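Local structure of citryl-spermidine/3,4-dihydroxybenzoyl-citryl-spermidine:spermidine ligase (Bacillus anthracis, 3TO3) at residues 33-38 and 102-107. The protein catalyses the ATP-dependent condensation of spermidine with citryl-spermidine intermediates in the biosynthesis of the siderophore petrobactin. Residues are numbered along the deposited sequence; the frame is centred on the assembly and turned at random.
Sequences ESLIYE and QFLEEV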
loop_
_atom_site.group_PDB
_atom_site.type_symbol
_atom_site.label_atom_id
_atom_site.label_comp_id
_atom_site.label_asym_id
_atom_site.label_seq_id
_atom_site.Cartn_x
_atom_site.Cartn_y
_atom_site.Cartn_z
ATOM N N GLU B 33 5.749 0.274 27.611
ATOM C CA GLU B 33 5.669 1.532 28.355
ATOM C C GLU B 33 4.421 2.310 28.039
ATOM O O GLU B 33 3.723 2.770 28.948
ATOM C CB GLU B 33 6.906 2.420 28.120
ATOM C CG GLU B 33 8.152 1.826 28.753
ATOM C CD GLU B 33 9.440 2.622 28.494
ATOM O OE1 GLU B 33 9.405 3.643 27.752
ATOM O OE2 GLU B 33 10.499 2.213 29.050
ATOM N N SER B 34 4.108 2.453 26.760
ATOM C CA SER B 34 2.941 3.267 26.434
ATOM C C SER B 34 1.615 2.513 26.638
ATOM O O SER B 34 0.614 3.145 26.982
ATOM C CB SER B 34 3.028 3.924 25.043
ATOM O OG SER B 34 2.945 2.961 24.022
ATOM N N LEU B 35 1.602 1.187 26.464
ATOM C CA LEU B 35 0.358 0.437 26.720
ATOM C C LEU B 35 -0.007 0.508 28.219
ATOM O O LEU B 35 -1.159 0.692 28.567
ATOM C CB LEU B 35 0.455 -1.015 26.257
ATOM C CG LEU B 35 0.590 -1.283 24.748
ATOM C CD1 LEU B 35 0.870 -2.742 24.522
ATOM C CD2 LEU B 35 -0.656 -0.881 24.015
ATOM N N ILE B 36 0.989 0.406 29.096
ATOM C CA ILE B 36 0.733 0.526 30.512
ATOM C C ILE B 36 0.458 1.983 30.889
ATOM O O ILE B 36 -0.528 2.265 31.563
ATOM C CB ILE B 36 1.884 0.009 31.342
ATOM C CG1 ILE B 36 2.223 -1.418 30.951
ATOM C CG2 ILE B 36 1.566 0.084 32.852
ATOM C CD1 ILE B 36 3.456 -1.926 31.700
ATOM N N TYR B 37 1.307 2.904 30.434
ATOM C CA TYR B 37 1.134 4.312 30.783
ATOM C C TYR B 37 -0.288 4.808 30.458
ATOM O O TYR B 37 -0.891 5.486 31.252
ATOM C CB TYR B 37 2.153 5.204 30.056
ATOM C CG TYR B 37 2.142 6.681 30.472
ATOM C CD1 TYR B 37 2.162 7.059 31.829
ATOM C CD2 TYR B 37 2.131 7.689 29.520
ATOM C CE1 TYR B 37 2.153 8.380 32.200
ATOM C CE2 TYR B 37 2.147 9.019 29.884
ATOM C CZ TYR B 37 2.155 9.355 31.223
ATOM O OH TYR B 37 2.166 10.673 31.579
ATOM N N GLU B 38 -0.801 4.500 29.281
ATOM C CA GLU B 38 -2.080 5.078 28.859
ATOM C C GLU B 38 -3.243 4.238 29.391
ATOM O O GLU B 38 -4.390 4.530 29.122
ATOM C CB GLU B 38 -2.158 5.152 27.326
ATOM C CG GLU B 38 -1.117 6.034 26.719
ATOM C CD GLU B 38 -1.199 6.158 25.187
ATOM O OE1 GLU B 38 -2.242 5.800 24.571
ATOM O OE2 GLU B 38 -0.190 6.629 24.598
ATOM N N GLN B 102 3.091 -11.528 17.972
ATOM C CA GLN B 102 2.585 -12.495 18.943
ATOM C C GLN B 102 2.260 -11.832 20.287
ATOM O O GLN B 102 1.194 -12.097 20.886
ATOM C CB GLN B 102 3.574 -13.666 19.145
ATOM C CG GLN B 102 2.975 -14.864 19.878
ATOM C CD GLN B 102 4.013 -15.903 20.294
ATOM O OE1 GLN B 102 5.186 -15.833 19.899
ATOM N NE2 GLN B 102 3.578 -16.883 21.100
ATOM N N PHE B 103 3.181 -10.988 20.762
ATOM C CA PHE B 103 2.938 -10.253 21.987
ATOM C C PHE B 103 1.591 -9.526 21.844
ATOM O O PHE B 103 0.694 -9.707 22.656
ATOM C CB PHE B 103 4.087 -9.277 22.313
ATOM C CG PHE B 103 3.765 -8.329 23.443
ATOM C CD1 PHE B 103 3.753 -8.770 24.756
ATOM C CD2 PHE B 103 3.421 -7.003 23.185
ATOM C CE1 PHE B 103 3.428 -7.906 25.804
ATOM C CE2 PHE B 103 3.085 -6.142 24.224
ATOM C CZ PHE B 103 3.089 -6.601 25.539
ATOM N N LEU B 104 1.427 -8.731 20.793
ATOM C CA LEU B 104 0.183 -7.966 20.648
ATOM C C LEU B 104 -1.047 -8.862 20.436
ATOM O O LEU B 104 -2.120 -8.601 20.983
ATOM C CB LEU B 104 0.298 -6.884 19.566
ATOM C CG LEU B 104 1.144 -5.665 19.954
ATOM C CD1 LEU B 104 1.162 -4.615 18.854
ATOM C CD2 LEU B 104 0.617 -5.027 21.209
ATOM N N GLU B 105 -0.905 -9.923 19.652
ATOM C CA GLU B 105 -2.045 -10.821 19.458
ATOM C C GLU B 105 -2.499 -11.464 20.770
ATOM O O GLU B 105 -3.694 -11.552 21.032
ATOM C CB GLU B 105 -1.749 -11.892 18.401
ATOM C CG GLU B 105 -1.918 -11.392 16.982
ATOM C CD GLU B 105 -1.142 -12.204 15.964
ATOM O OE1 GLU B 105 -0.487 -13.208 16.349
ATOM O OE2 GLU B 105 -1.181 -11.815 14.770
ATOM N N GLU B 106 -1.547 -11.913 21.586
ATOM C CA GLU B 106 -1.889 -12.621 22.820
ATOM C C GLU B 106 -2.488 -11.670 23.864
ATOM O O GLU B 106 -3.482 -11.966 24.502
ATOM C CB GLU B 106 -0.677 -13.408 23.348
ATOM C CG GLU B 106 -0.177 -14.408 22.305
ATOM C CD GLU B 106 0.852 -15.422 22.806
ATOM O OE1 GLU B 106 1.671 -15.072 23.673
ATOM O OE2 GLU B 106 0.842 -16.581 22.310
ATOM N N VAL B 107 -1.889 -10.504 24.005
ATOM C CA VAL B 107 -2.394 -9.494 24.909
ATOM C C VAL B 107 -3.786 -8.970 24.526
ATOM O O VAL B 107 -4.607 -8.676 25.383
ATOM C CB VAL B 107 -1.342 -8.359 25.002
ATOM C CG1 VAL B 107 -1.949 -7.062 25.487
ATOM C CG2 VAL B 107 -0.236 -8.824 25.899
#
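One methyl of Leu-35, CD1, meets both Phe-103 and Leu-104 across the interface of two helices. All contact between 33-38 and 102-107 is apolar, and it is slight: 86 Å² is buried in total, and the closest pair of CA atoms, those of Leu-35 and Leu-104, stands 10.4 Å apart. Leu-35 CD1 lies 4.1 Å from Phe-103 CE2, at the edge of the ring and near its plane, so the methyl does not sit over a face. The CB of Phe-103 points toward 33-38, and with CG trans to the backbone N (chi1 170°) the CE2 edge of the ring reaches Leu-35; the two side chains run past one another in opposite senses. The second partner is Leu-104 CD2, 4.0 Å from Leu-35 CD1, a methyl-to-methyl approach in which the branches meet at a slant.

Within 102-107, Val-107 packs one turn after Phe-103 and lays CG2 on one face of the ring, 3.7 Å above its plane and displaced toward the rim. Tyr-68 adds an edge-to-face ring contact to Phe-103, while Leu-104 also reaches Phe-121, Ile-122 and Leu-125 of helix 115-138.

The polar contacts lie within 102-107 and with its neighbours; none crosses between the two segments. Gln-102 NE2 donates to Glu-106 OE2 (3.0 Å), nearly straight at 166°; the acceptor lies close to the amide plane of Gln-102, while the donor meets OE2 from above the carboxylate plane, 56° out of it. The other oxygen, Glu-106 OE1, takes a salt bridge from Arg-89 and a hydrogen bond from Tyr-68, so both carboxylate oxygens are engaged.

The arrangement is plain helix-helix packing away from the ATP and magnesium sites: the C-terminal end of helix 18-37 rests against helix 100-110, which follows the antiparallel sheet of the N-terminal region of this IucA/IucC-family synthetase.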